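Local coordinates for chitin elicitor-binding protein (Oryza sativa subsp. japonica, PDB 5JCD) that binds chitin oligosaccharides from fungal cell walls through its LysM-containing part and takes part in passing on the signal that starts plant defence responses, at residues Glu109-Asn114 with Thr127-Pro131; Val86-Gly92 with Ile122-Leu128; Ala1-Val7 with Cys72-Gln78; Ala32-Thr36 with Arg81-Tyr85; Asp41-Asn46 with Thr63-Pro67. All coordinates share one frame; numbering follows the deposited sequence.

Interaction 1 (Glu109-Asn114 with Thr127-Pro131); sequences EIAAAN and TLWIP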
# COMPACT_ATOMS: atom_id res chain seq x y z
N GLU A 109 -6.22 8.55 -9.15
CA GLU A 109 -6.82 7.32 -8.63
C GLU A 109 -7.75 7.62 -7.48
O GLU A 109 -8.79 7.00 -7.35
CB GLU A 109 -5.76 6.30 -8.20
CG GLU A 109 -5.05 5.66 -9.37
CD GLU A 109 -3.76 4.98 -8.98
OE1 GLU A 109 -3.22 5.29 -7.90
OE2 GLU A 109 -3.26 4.18 -9.79
N ILE A 110 -7.36 8.56 -6.62
CA ILE A 110 -8.28 8.96 -5.57
C ILE A 110 -9.51 9.61 -6.19
O ILE A 110 -10.62 9.50 -5.67
CB ILE A 110 -7.64 9.91 -4.56
CG1 ILE A 110 -6.34 9.29 -4.03
CG2 ILE A 110 -8.62 10.22 -3.43
CD1 ILE A 110 -5.67 10.12 -2.98
N ALA A 111 -9.31 10.28 -7.32
CA ALA A 111 -10.42 10.92 -8.01
C ALA A 111 -11.40 9.89 -8.58
O ALA A 111 -12.60 9.93 -8.27
CB ALA A 111 -9.90 11.85 -9.11
N ALA A 112 -10.89 8.96 -9.38
CA ALA A 112 -11.74 7.95 -10.00
C ALA A 112 -12.49 7.10 -8.97
O ALA A 112 -13.67 6.83 -9.14
CB ALA A 112 -10.92 7.06 -10.92
N ALA A 113 -11.80 6.74 -7.89
CA ALA A 113 -12.36 5.88 -6.85
C ALA A 113 -13.53 6.49 -6.08
O ALA A 113 -14.40 5.77 -5.58
CB ALA A 113 -11.26 5.45 -5.89
N ASN A 114 -13.56 7.81 -5.95
CA ASN A 114 -14.63 8.43 -5.16
C ASN A 114 -15.70 9.07 -6.03
O ASN A 114 -16.55 9.81 -5.53
CB ASN A 114 -14.05 9.41 -4.15
CG ASN A 114 -13.20 8.73 -3.10
OD1 ASN A 114 -13.71 8.30 -2.06
ND2 ASN A 114 -11.90 8.63 -3.36
N THR A 127 -15.57 12.29 3.45
CA THR A 127 -14.84 11.03 3.54
C THR A 127 -14.42 10.54 2.16
O THR A 127 -15.22 10.49 1.22
CB THR A 127 -15.66 9.92 4.20
OG1 THR A 127 -16.90 9.80 3.51
CG2 THR A 127 -15.91 10.22 5.68
N LEU A 128 -13.15 10.17 2.04
CA LEU A 128 -12.60 9.66 0.79
C LEU A 128 -12.15 8.21 0.98
O LEU A 128 -11.52 7.86 1.99
CB LEU A 128 -11.40 10.51 0.34
CG LEU A 128 -11.54 12.00 0.07
CD1 LEU A 128 -10.17 12.64 -0.11
CD2 LEU A 128 -12.39 12.22 -1.17
N TRP A 129 -12.49 7.35 0.02
CA TRP A 129 -11.95 5.99 -0.01
C TRP A 129 -10.58 6.04 -0.67
O TRP A 129 -10.47 6.44 -1.83
CB TRP A 129 -12.86 5.06 -0.82
CG TRP A 129 -12.23 3.71 -1.12
CD1 TRP A 129 -11.40 2.99 -0.30
CD2 TRP A 129 -12.37 2.95 -2.33
NE1 TRP A 129 -11.03 1.82 -0.92
CE2 TRP A 129 -11.60 1.76 -2.16
CE3 TRP A 129 -13.07 3.14 -3.53
CZ2 TRP A 129 -11.51 0.77 -3.15
CZ3 TRP A 129 -12.98 2.15 -4.52
CH2 TRP A 129 -12.20 0.98 -4.32
N ILE A 130 -9.55 5.60 0.04
CA ILE A 130 -8.21 5.55 -0.54
C ILE A 130 -7.94 4.12 -1.07
O ILE A 130 -7.80 3.18 -0.30
CB ILE A 130 -7.15 5.92 0.53
CG1 ILE A 130 -7.49 7.25 1.20
CG2 ILE A 130 -5.75 5.93 -0.07
CD1 ILE A 130 -7.57 8.45 0.25
N PRO A 131 -7.85 3.97 -2.40
CA PRO A 131 -7.63 2.64 -2.99
C PRO A 131 -6.16 2.21 -3.01
O PRO A 131 -5.55 2.23 -4.07
CB PRO A 131 -8.10 2.84 -4.43
CG PRO A 131 -7.73 4.28 -4.72
CD PRO A 131 -7.94 5.02 -3.43
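The indole of Trp129 and the amide of Asn114 are the two flat groups on which this contact turns. At the edge of the indole, close to its plane, lies the carbonyl O of Ala113, 3.6 Å from Trp129 CE3, and Ala113 CB touches the same carbon at 3.8 Å. One face of the ring carries Pro131 CB, set toward the rim; Arg81 makes a cation-pi contact with the indole, and Ser79 O accepts from its NE1. The Asn114 amide is held by three hydrogen bonds. Its OD1 receives Trp129 N on a lone pair at 2.6 Å. Its ND2 reaches back to Ile110 O at 2.8 Å, nearly straight (170°) and in the amide plane, and also donates to Trp129 O at 3.0 Å, which lies 20° out of that plane. With CG beside the backbone N (chi1 -66°), the amide turns back over the last helical turn and reaches the strand. Because it reads both the N-H and the C=O of Trp129, its rotation is fixed and its oxygen and nitrogen can be told apart, a task that suits a short side chain with both donor and acceptor. Apolar residues pack beside the amide: Ile110 CD1 lies alongside Ile130 CD1 at 4.1 Å, and small Ala113 lets Pro131 CG approach its CB to 3.9 Å. Asn114 and Thr127 are both chitin-binding residues, and the joining of helix 107-113 to strand 127-129 is the second helix meeting the second strand in the beta-alpha-alpha-beta fold of a LysM domain.

Interaction 2 (Val86-Gly92 with Ile122-Leu128); sequences VVQPQDG and INVSQTL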
# COMPACT_ATOMS: atom_id res chain seq x y z
N VAL A 86 -10.73 11.48 5.88
CA VAL A 86 -11.53 12.70 6.02
C VAL A 86 -10.75 13.97 5.64
O VAL A 86 -9.75 14.32 6.26
CB VAL A 86 -12.11 12.81 7.45
CG1 VAL A 86 -13.14 11.72 7.67
CG2 VAL A 86 -11.01 12.67 8.49
N VAL A 87 -11.21 14.64 4.59
CA VAL A 87 -10.57 15.83 4.07
C VAL A 87 -10.44 16.94 5.11
O VAL A 87 -11.38 17.21 5.87
CB VAL A 87 -11.35 16.40 2.88
CG1 VAL A 87 -10.66 17.65 2.34
CG2 VAL A 87 -11.50 15.36 1.82
N GLN A 88 -9.26 17.54 5.19
CA GLN A 88 -9.00 18.60 6.15
C GLN A 88 -9.06 20.00 5.55
O GLN A 88 -9.04 20.16 4.33
CB GLN A 88 -7.67 18.32 6.84
CG GLN A 88 -7.65 16.94 7.44
CD GLN A 88 -8.63 16.79 8.60
OE1 GLN A 88 -9.84 17.00 8.45
NE2 GLN A 88 -8.10 16.43 9.77
N PRO A 89 -9.16 21.03 6.43
CA PRO A 89 -9.23 22.44 6.02
C PRO A 89 -8.41 22.81 4.80
O PRO A 89 -8.99 23.34 3.85
CB PRO A 89 -8.69 23.17 7.25
CG PRO A 89 -9.07 22.29 8.41
CD PRO A 89 -9.31 20.90 7.89
N GLN A 90 -7.12 22.52 4.81
CA GLN A 90 -6.24 22.86 3.69
C GLN A 90 -5.60 21.63 3.03
O GLN A 90 -4.40 21.61 2.79
CB GLN A 90 -5.18 23.88 4.09
CG GLN A 90 -4.97 24.05 5.59
CD GLN A 90 -3.99 25.17 5.92
OE1 GLN A 90 -3.17 25.56 5.09
NE2 GLN A 90 -4.08 25.71 7.14
N ASP A 91 -6.41 20.61 2.77
CA ASP A 91 -5.94 19.40 2.10
C ASP A 91 -6.17 19.51 0.62
O ASP A 91 -7.10 20.20 0.17
CB ASP A 91 -6.69 18.17 2.60
CG ASP A 91 -5.99 17.50 3.76
OD1 ASP A 91 -4.85 17.88 4.08
OD2 ASP A 91 -6.58 16.57 4.35
N GLY A 92 -5.30 18.86 -0.15
CA GLY A 92 -5.48 18.67 -1.58
C GLY A 92 -5.24 17.20 -1.86
O GLY A 92 -4.43 16.56 -1.19
N ILE A 122 -12.96 19.79 -3.73
CA ILE A 122 -13.35 18.93 -2.61
C ILE A 122 -13.69 19.71 -1.35
O ILE A 122 -13.30 20.86 -1.19
CB ILE A 122 -12.21 17.93 -2.23
CG1 ILE A 122 -11.01 18.69 -1.64
CG2 ILE A 122 -11.79 17.07 -3.41
CD1 ILE A 122 -9.83 17.81 -1.29
N ASN A 123 -14.46 19.08 -0.46
CA ASN A 123 -14.89 19.75 0.75
C ASN A 123 -14.36 19.14 2.04
O ASN A 123 -14.27 17.93 2.16
CB ASN A 123 -16.41 19.84 0.77
CG ASN A 123 -16.92 20.91 -0.17
OD1 ASN A 123 -17.19 22.04 0.25
ND2 ASN A 123 -16.98 20.58 -1.46
N VAL A 124 -14.02 19.99 2.99
CA VAL A 124 -13.54 19.56 4.30
C VAL A 124 -14.50 18.62 5.03
O VAL A 124 -15.73 18.78 4.93
CB VAL A 124 -13.27 20.80 5.17
CG1 VAL A 124 -12.78 20.40 6.56
CG2 VAL A 124 -12.27 21.71 4.48
N SER A 125 -13.94 17.62 5.71
CA SER A 125 -14.69 16.65 6.52
C SER A 125 -15.44 15.60 5.70
O SER A 125 -16.08 14.69 6.24
CB SER A 125 -15.61 17.33 7.54
OG SER A 125 -15.77 16.52 8.69
N GLN A 126 -15.34 15.75 4.38
CA GLN A 126 -15.79 14.73 3.44
C GLN A 126 -14.95 13.45 3.62
O GLN A 126 -13.75 13.53 3.93
CB GLN A 126 -15.63 15.27 2.02
CG GLN A 126 -15.87 14.26 0.91
CD GLN A 126 -15.56 14.85 -0.45
OE1 GLN A 126 -15.07 15.97 -0.55
NE2 GLN A 126 -15.87 14.11 -1.50
N THR A 127 -15.57 12.29 3.45
CA THR A 127 -14.84 11.03 3.54
C THR A 127 -14.42 10.54 2.16
O THR A 127 -15.22 10.49 1.22
CB THR A 127 -15.66 9.92 4.20
OG1 THR A 127 -16.90 9.80 3.51
CG2 THR A 127 -15.91 10.22 5.68
N LEU A 128 -13.15 10.17 2.04
CA LEU A 128 -12.60 9.66 0.79
C LEU A 128 -12.15 8.21 0.98
O LEU A 128 -11.52 7.86 1.99
CB LEU A 128 -11.40 10.51 0.34
CG LEU A 128 -11.54 12.00 0.07
CD1 LEU A 128 -10.17 12.64 -0.11
CD2 LEU A 128 -12.39 12.22 -1.17
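Val87 is the tightly packed centre of this contact, held by backbone bonds and flanked by apolar side chains. Its N donates to Gln126 O at 2.8 Å, and its O accepts from Ser125 N at 2.6 Å. With CG1 anti to the backbone N (chi1 -180°), the two methyls divide the work: CG1 meets Ile122 CD1 at 3.7 Å, whereas CG2 meets Leu128 CD1 at 3.6 Å. A beta-branched residue suits the spot because it fills two directions from one CB. The residues 123-126 form a type II beta turn, closed by Gln126 N to Asn123 O and braced by Gln126 OE1, whose extended chain brings it back to Asn123 N. This turn leads into strand 127-129, the closing strand of the LysM fold, which pairs antiparallel with strand 84-86; Val86 and Thr127 make a non-hydrogen-bonded pair. On their shared face Val86 CG1 rests on Thr127 CG2 at 3.7 Å, in an exposed position. The outer end faces solvent as well: Val124 CG1 reaches Pro89 CD at 3.7 Å, as close as the buried contacts, but both residues are exposed. Both segments contribute residues that probably line the chitin site, among them Pro89, Asp91, Ile122 and Val124. Asp91 OD2 steadies the loop, accepting from Gln88 N above the carboxylate plane while also bonded to Tyr85 OH.

Interaction 3 (Ala1-Val7 with Cys72-Gln78); sequences ANFTCAV and CNGDVGQ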
# COMPACT_ATOMS: atom_id res chain seq x y z
N ALA A 1 -2.65 1.37 -14.36
CA ALA A 1 -3.42 1.74 -13.16
C ALA A 1 -3.09 0.86 -11.93
O ALA A 1 -3.15 -0.37 -12.02
CB ALA A 1 -4.92 1.70 -13.45
N ASN A 2 -2.70 1.49 -10.82
CA ASN A 2 -2.59 0.81 -9.53
C ASN A 2 -1.75 -0.50 -9.60
O ASN A 2 -0.71 -0.53 -10.26
CB ASN A 2 -4.05 0.59 -9.11
CG ASN A 2 -4.25 0.33 -7.62
OD1 ASN A 2 -4.22 -0.83 -7.21
ND2 ASN A 2 -4.57 1.39 -6.83
N PHE A 3 -2.18 -1.58 -8.93
CA PHE A 3 -1.62 -2.91 -9.21
C PHE A 3 -2.65 -3.70 -9.98
O PHE A 3 -3.83 -3.63 -9.72
CB PHE A 3 -1.24 -3.72 -7.96
CG PHE A 3 -0.07 -3.18 -7.21
CD1 PHE A 3 0.72 -2.15 -7.74
CD2 PHE A 3 0.26 -3.69 -5.96
CE1 PHE A 3 1.78 -1.64 -7.04
CE2 PHE A 3 1.34 -3.19 -5.24
CZ PHE A 3 2.10 -2.16 -5.78
N THR A 4 -2.16 -4.44 -10.95
CA THR A 4 -3.00 -5.27 -11.77
C THR A 4 -3.49 -6.56 -11.05
O THR A 4 -2.78 -7.12 -10.22
CB THR A 4 -2.21 -5.55 -13.08
OG1 THR A 4 -2.61 -4.60 -14.09
CG2 THR A 4 -2.36 -6.97 -13.58
N CYS A 5 -4.69 -7.02 -11.39
CA CYS A 5 -5.22 -8.27 -10.86
C CYS A 5 -6.14 -8.89 -11.89
O CYS A 5 -7.06 -8.22 -12.37
CB CYS A 5 -5.99 -8.04 -9.56
SG CYS A 5 -6.57 -9.56 -8.77
N ALA A 6 -5.92 -10.16 -12.21
CA ALA A 6 -6.60 -10.80 -13.34
C ALA A 6 -7.58 -11.93 -12.96
O ALA A 6 -8.14 -12.57 -13.85
CB ALA A 6 -5.56 -11.34 -14.30
N VAL A 7 -7.79 -12.14 -11.66
CA VAL A 7 -8.69 -13.19 -11.19
C VAL A 7 -10.13 -12.71 -11.19
O VAL A 7 -10.40 -11.55 -11.51
CB VAL A 7 -8.30 -13.64 -9.79
CG1 VAL A 7 -6.83 -14.12 -9.78
CG2 VAL A 7 -8.50 -12.50 -8.82
N CYS A 72 -10.40 -7.40 -5.91
CA CYS A 72 -10.10 -7.29 -7.33
C CYS A 72 -11.37 -6.91 -8.08
O CYS A 72 -12.44 -7.42 -7.77
CB CYS A 72 -9.53 -8.61 -7.86
SG CYS A 72 -7.86 -8.97 -7.27
N ASN A 73 -11.28 -5.96 -9.00
CA ASN A 73 -12.44 -5.63 -9.81
C ASN A 73 -12.45 -6.12 -11.25
O ASN A 73 -13.28 -5.69 -12.03
CB ASN A 73 -12.74 -4.12 -9.79
CG ASN A 73 -11.68 -3.30 -10.47
OD1 ASN A 73 -10.79 -3.81 -11.16
ND2 ASN A 73 -11.81 -1.98 -10.35
N GLY A 74 -11.51 -6.98 -11.61
CA GLY A 74 -11.44 -7.49 -12.97
C GLY A 74 -10.25 -6.91 -13.72
O GLY A 74 -9.75 -7.53 -14.67
N ASP A 75 -9.80 -5.74 -13.27
CA ASP A 75 -8.69 -5.02 -13.90
C ASP A 75 -7.60 -4.79 -12.87
O ASP A 75 -6.41 -4.90 -13.15
CB ASP A 75 -9.13 -3.66 -14.44
CG ASP A 75 -9.99 -3.77 -15.67
OD1 ASP A 75 -9.67 -4.60 -16.55
OD2 ASP A 75 -10.98 -3.02 -15.78
N VAL A 76 -8.04 -4.50 -11.66
CA VAL A 76 -7.15 -3.97 -10.67
C VAL A 76 -7.52 -4.52 -9.29
O VAL A 76 -8.62 -5.04 -9.08
CB VAL A 76 -7.22 -2.39 -10.75
CG1 VAL A 76 -8.50 -1.85 -10.12
CG2 VAL A 76 -6.08 -1.80 -10.09
N GLY A 77 -6.55 -4.48 -8.39
CA GLY A 77 -6.79 -4.82 -7.00
C GLY A 77 -6.72 -3.55 -6.16
O GLY A 77 -5.78 -2.79 -6.29
N GLN A 78 -7.69 -3.32 -5.30
CA GLN A 78 -7.70 -2.14 -4.44
C GLN A 78 -8.04 -2.54 -3.02
O GLN A 78 -8.77 -3.51 -2.82
CB GLN A 78 -8.74 -1.12 -4.95
CG GLN A 78 -8.46 -0.69 -6.37
CD GLN A 78 -9.64 -0.05 -7.03
OE1 GLN A 78 -10.77 -0.49 -6.86
NE2 GLN A 78 -9.38 1.04 -7.76
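The amino-terminal segment runs antiparallel to residues 75-77, with Thr4 CA and Val76 CA 4.5 Å apart in a non-hydrogen-bonded pair. Two backbone bonds lie beside it, Gly77 N to Phe3 O at 3.1 Å and Cys5 N to Asp75 O at 3.2 Å. Next to this short pairing the chains are joined covalently: Cys5 SG and Cys72 SG lie 2.1 Å apart, with a CB-SG-SG-CB torsion of 82°. Cys5 reaches the bond with SG anti to its backbone N (chi1 -176°), while Cys72 keeps its sulfur beside its own N. Val7 CG2 packs on Cys72 SG at 3.9 Å, an apolar cover for the bridge. At the other end the side chain of Asn2 crosses that of Val76 at about a right angle. Phe3 N donates to Asn2 OD1 from above the amide carbonyl plane, and Asn2 ND2 donates to Pro131 O, which ties the terminus to the neighbouring LysM domain. Asn73 shapes the turn between strands 63-72 and 76-79: its OD1 takes both Asp75 N (3.0 Å) and Val76 N (2.9 Å), an Asx turn and an Asx motif at once. Gly74 fits there because its backbone has positive phi, and a CB would press on the preceding carbonyl. Of the disulfides, Cys5-Cys72 alone links the two segments; the Cys13-Cys136 bridge packs beside it, Cys136 touching Cys72. The disulfide probably supplements a brief strand pairing, consistent with a receptor part that meets chitin outside the cell.

Interaction 4 (Ala32-Thr36 with Arg81-Tyr85); sequences ARFNT and RLPIY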
# COMPACT_ATOMS: atom_id res chain seq x y z
N ALA A 32 -6.05 2.96 13.81
CA ALA A 32 -7.14 3.92 13.65
C ALA A 32 -7.18 4.63 12.29
O ALA A 32 -8.23 4.67 11.65
CB ALA A 32 -7.09 4.95 14.78
N ARG A 33 -6.05 5.16 11.83
CA ARG A 33 -6.03 5.88 10.55
C ARG A 33 -6.39 4.92 9.42
O ARG A 33 -7.09 5.27 8.47
CB ARG A 33 -4.64 6.47 10.28
CG ARG A 33 -4.43 7.04 8.84
CD ARG A 33 -2.98 7.55 8.64
NE ARG A 33 -2.48 8.12 9.88
CZ ARG A 33 -1.20 8.35 10.15
NH1 ARG A 33 -0.25 8.06 9.26
NH2 ARG A 33 -0.86 8.87 11.33
N PHE A 34 -5.92 3.69 9.53
CA PHE A 34 -6.11 2.74 8.46
C PHE A 34 -7.40 1.95 8.61
O PHE A 34 -8.20 1.90 7.67
CB PHE A 34 -4.85 1.87 8.28
CG PHE A 34 -3.77 2.57 7.52
CD1 PHE A 34 -3.71 2.49 6.13
CD2 PHE A 34 -2.84 3.36 8.18
CE1 PHE A 34 -2.72 3.16 5.42
CE2 PHE A 34 -1.85 4.05 7.47
CZ PHE A 34 -1.80 3.95 6.08
N ASN A 35 -7.62 1.40 9.80
CA ASN A 35 -8.82 0.63 10.11
C ASN A 35 -9.03 -0.53 9.13
O ASN A 35 -10.15 -0.84 8.74
CB ASN A 35 -10.06 1.54 10.17
CG ASN A 35 -11.18 0.93 11.00
OD1 ASN A 35 -10.93 0.16 11.93
ND2 ASN A 35 -12.43 1.30 10.68
N THR A 36 -7.93 -1.15 8.72
CA THR A 36 -7.98 -2.21 7.72
C THR A 36 -7.66 -3.56 8.32
O THR A 36 -7.80 -4.60 7.68
CB THR A 36 -6.94 -1.95 6.63
OG1 THR A 36 -5.63 -1.86 7.22
CG2 THR A 36 -7.26 -0.67 5.90
N ARG A 81 -12.66 -0.79 0.02
CA ARG A 81 -13.43 0.33 0.59
C ARG A 81 -12.83 0.89 1.88
O ARG A 81 -13.47 1.65 2.58
CB ARG A 81 -14.91 -0.02 0.76
CG ARG A 81 -15.57 -0.48 -0.54
CD ARG A 81 -15.72 0.68 -1.51
NE ARG A 81 -15.88 0.25 -2.90
CZ ARG A 81 -16.39 1.01 -3.87
NH1 ARG A 81 -16.81 2.25 -3.60
NH2 ARG A 81 -16.48 0.54 -5.11
N LEU A 82 -11.58 0.52 2.16
CA LEU A 82 -10.79 1.05 3.27
C LEU A 82 -9.39 1.27 2.73
O LEU A 82 -9.01 0.65 1.73
CB LEU A 82 -10.74 0.04 4.40
CG LEU A 82 -12.06 -0.15 5.13
CD1 LEU A 82 -12.05 -1.40 6.00
CD2 LEU A 82 -12.33 1.10 5.97
N PRO A 83 -8.62 2.17 3.37
CA PRO A 83 -8.98 3.03 4.49
C PRO A 83 -9.83 4.23 4.06
O PRO A 83 -9.91 4.54 2.87
CB PRO A 83 -7.63 3.50 5.00
CG PRO A 83 -6.78 3.52 3.82
CD PRO A 83 -7.22 2.39 2.95
N ILE A 84 -10.45 4.89 5.03
CA ILE A 84 -11.26 6.08 4.78
C ILE A 84 -10.52 7.33 5.22
O ILE A 84 -10.00 7.38 6.34
CB ILE A 84 -12.59 5.98 5.54
CG1 ILE A 84 -13.55 5.10 4.76
CG2 ILE A 84 -13.22 7.36 5.76
CD1 ILE A 84 -13.67 5.54 3.35
N TYR A 85 -10.45 8.33 4.35
CA TYR A 85 -9.78 9.57 4.73
C TYR A 85 -10.73 10.77 4.75
O TYR A 85 -11.44 11.05 3.77
CB TYR A 85 -8.59 9.87 3.80
CG TYR A 85 -7.81 11.08 4.24
CD1 TYR A 85 -6.78 10.97 5.17
CD2 TYR A 85 -8.13 12.35 3.75
CE1 TYR A 85 -6.08 12.09 5.58
CE2 TYR A 85 -7.43 13.46 4.16
CZ TYR A 85 -6.41 13.34 5.07
OH TYR A 85 -5.72 14.48 5.46
O HOH W 1 -9.81 4.04 7.24
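The cis peptide bond between Leu82 and Pro83 leads into strand 84-86 and lies against the carboxyl end of helix 27-34, where the chain leaves the helix at Asn35. The ring of Pro83 fits under the last turn: its CB comes to 3.2 Å from Phe34 O, and its CG to 4.0 Å from Phe34 CD1, the two side chains lying side by side and pointing the same way. The preceding residue, Leu82, packs with CD1 3.4 Å from Asn35 O and CB 3.9 Å from Thr36 CG2. Thr36 owes that methyl contact to its torsion (chi1 58°), which sets CG2 anti to the carbonyl carbon; its hydroxyl is held separately by Pro67 O. Asn35 ends the helix with positive phi, a conformation asparagine accepts readily. It is also an N-glycosylation site, though no sugar is attached to it in this structure. Strand 84-86 begins the LysM domain, pairing with strand 127-129, so the contact places that domain against the helix of the preceding part of the chain. No direct hydrogen bond joins the segments. A water bridges them instead: it accepts from Ile84 N and lies 2.7 Å from Phe34 O and 3.2 Å from Arg33 O, carbonyls at the end of the helix. It has more acceptors within reach than protons to give, so these bonds are probably shared or alternate. Apolar Phe34 and Pro83 suit the buried side, where Phe34 also makes a T-shaped contact with Tyr19, while Asn35 and Ile84 lie on the exposed side.

Interaction 5 (Asp41-Asn46 with Thr63-Pro67); sequences DLLGAN and TVKIP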
# COMPACT_ATOMS: atom_id res chain seq x y z
N ASP A 41 -3.11 -8.14 14.59
CA ASP A 41 -2.62 -8.48 13.26
C ASP A 41 -1.55 -7.48 12.80
O ASP A 41 -0.58 -7.87 12.16
CB ASP A 41 -3.76 -8.59 12.25
CG ASP A 41 -4.64 -9.82 12.48
OD1 ASP A 41 -4.20 -10.78 13.18
OD2 ASP A 41 -5.78 -9.84 11.98
N LEU A 42 -1.71 -6.21 13.15
CA LEU A 42 -0.70 -5.21 12.78
C LEU A 42 0.62 -5.55 13.46
O LEU A 42 1.67 -5.53 12.82
CB LEU A 42 -1.16 -3.78 13.13
CG LEU A 42 -0.25 -2.63 12.66
CD1 LEU A 42 0.05 -2.75 11.16
CD2 LEU A 42 -0.87 -1.23 12.95
N LEU A 43 0.56 -5.89 14.75
CA LEU A 43 1.75 -6.26 15.53
C LEU A 43 2.46 -7.49 14.97
O LEU A 43 3.70 -7.51 14.86
CB LEU A 43 1.35 -6.49 16.99
CG LEU A 43 0.72 -5.27 17.68
CD1 LEU A 43 0.16 -5.62 19.06
CD2 LEU A 43 1.71 -4.12 17.79
N GLY A 44 1.68 -8.51 14.63
CA GLY A 44 2.23 -9.72 14.05
C GLY A 44 2.88 -9.49 12.69
O GLY A 44 3.90 -10.10 12.36
N ALA A 45 2.24 -8.66 11.87
CA ALA A 45 2.81 -8.30 10.57
C ALA A 45 4.16 -7.60 10.71
O ALA A 45 4.97 -7.59 9.79
CB ALA A 45 1.84 -7.43 9.80
N ASN A 46 4.40 -6.98 11.86
CA ASN A 46 5.68 -6.33 12.10
C ASN A 46 6.55 -7.04 13.13
O ASN A 46 7.49 -6.47 13.68
CB ASN A 46 5.45 -4.86 12.46
CG ASN A 46 4.96 -4.08 11.27
OD1 ASN A 46 5.75 -3.50 10.54
ND2 ASN A 46 3.67 -4.12 11.02
N THR A 63 9.41 2.48 8.82
CA THR A 63 8.40 1.75 8.06
C THR A 63 7.59 0.78 8.91
O THR A 63 8.07 0.26 9.90
CB THR A 63 9.03 0.95 6.90
OG1 THR A 63 9.93 -0.03 7.44
CG2 THR A 63 9.79 1.89 5.96
N VAL A 64 6.34 0.57 8.51
CA VAL A 64 5.46 -0.37 9.17
C VAL A 64 4.69 -1.11 8.11
O VAL A 64 4.10 -0.51 7.22
CB VAL A 64 4.41 0.33 10.06
CG1 VAL A 64 3.52 -0.71 10.78
CG2 VAL A 64 5.08 1.23 11.07
N LYS A 65 4.66 -2.43 8.24
CA LYS A 65 3.88 -3.24 7.34
C LYS A 65 2.42 -3.15 7.72
O LYS A 65 2.04 -3.50 8.83
CB LYS A 65 4.36 -4.67 7.47
CG LYS A 65 4.09 -5.55 6.25
CD LYS A 65 4.85 -6.86 6.43
CE LYS A 65 4.86 -7.73 5.19
NZ LYS A 65 3.51 -8.16 4.79
N ILE A 66 1.58 -2.73 6.80
CA ILE A 66 0.17 -2.60 7.10
C ILE A 66 -0.65 -3.52 6.19
O ILE A 66 -0.68 -3.31 4.99
CB ILE A 66 -0.31 -1.13 7.01
CG1 ILE A 66 0.53 -0.28 7.98
CG2 ILE A 66 -1.82 -1.03 7.30
CD1 ILE A 66 0.14 1.15 8.06
N PRO A 67 -1.25 -4.57 6.77
CA PRO A 67 -2.10 -5.56 6.08
C PRO A 67 -3.51 -5.05 5.86
O PRO A 67 -3.99 -4.22 6.63
CB PRO A 67 -2.12 -6.77 7.04
CG PRO A 67 -1.58 -6.30 8.32
CD PRO A 67 -1.13 -4.86 8.21
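Lys65 can be followed outward from the strand. Its CB passes 3.6 Å from Asn46 OD1, its CG skirts the carbonyl of Ala45, and its CD settles 3.4 Å from Ala45 O; beyond that the chain bends at its last torsion and carries the amine away from the helix. The long methylene run suits a partly exposed place, covering the helix end with carbon while the charge leads off. The backbone of Lys65 is held by the amide of Asn46. Lys65 N donates to Asn46 OD1 at 2.8 Å (165°), in the carbonyl plane and on a lone pair, and Asn46 ND2 returns a bond to Lys65 O, also at 2.8 Å and on a lone pair. The same ND2 donates to Leu42 O at 3.0 Å, almost straight (175°), so three bonds fix the amide between helix and strand and keep it from flipping. On the apolar side Leu42 CD1 meets Val64 CG1 at 4.0 Å and Pro67 CD at 3.8 Å. With CG anti to the backbone N, Leu42 directs this branch at the strand, its side chain crossing Pro67 at about a right angle. Ala45, having just one methyl, lets Pro67 CG come close to its CB. The axes of helix 41-45 and strand 63-67 approach to 7.7 Å at 128°. Tyr27 of helix 27-34 covers Leu42 and Asn46, and strand 12-20 bonds to Val64 and Ile66, giving the strand-helix-helix-strand order seen in LysM folds.

In the fold
Interactions 1 and 5, whose centres lie about 23 Å apart, share one chemistry: an asparagine just after a helix grips a strand's backbone, and alanine and proline pack beside it. Both are partly buried. Interaction 2 is a surface contact at the start of strand 127-129, which interaction 1 also uses; it relies on turn and loop backbone and holds several residues assigned to the chitin site. Interaction 4 is a partly buried joint with a water in place of direct bonds, and touches interaction 5 through Thr36 and Pro67. Interaction 3, also partly buried, differs most, being covalent; Asn2 ties it to interaction 1 through Glu109 and Pro131.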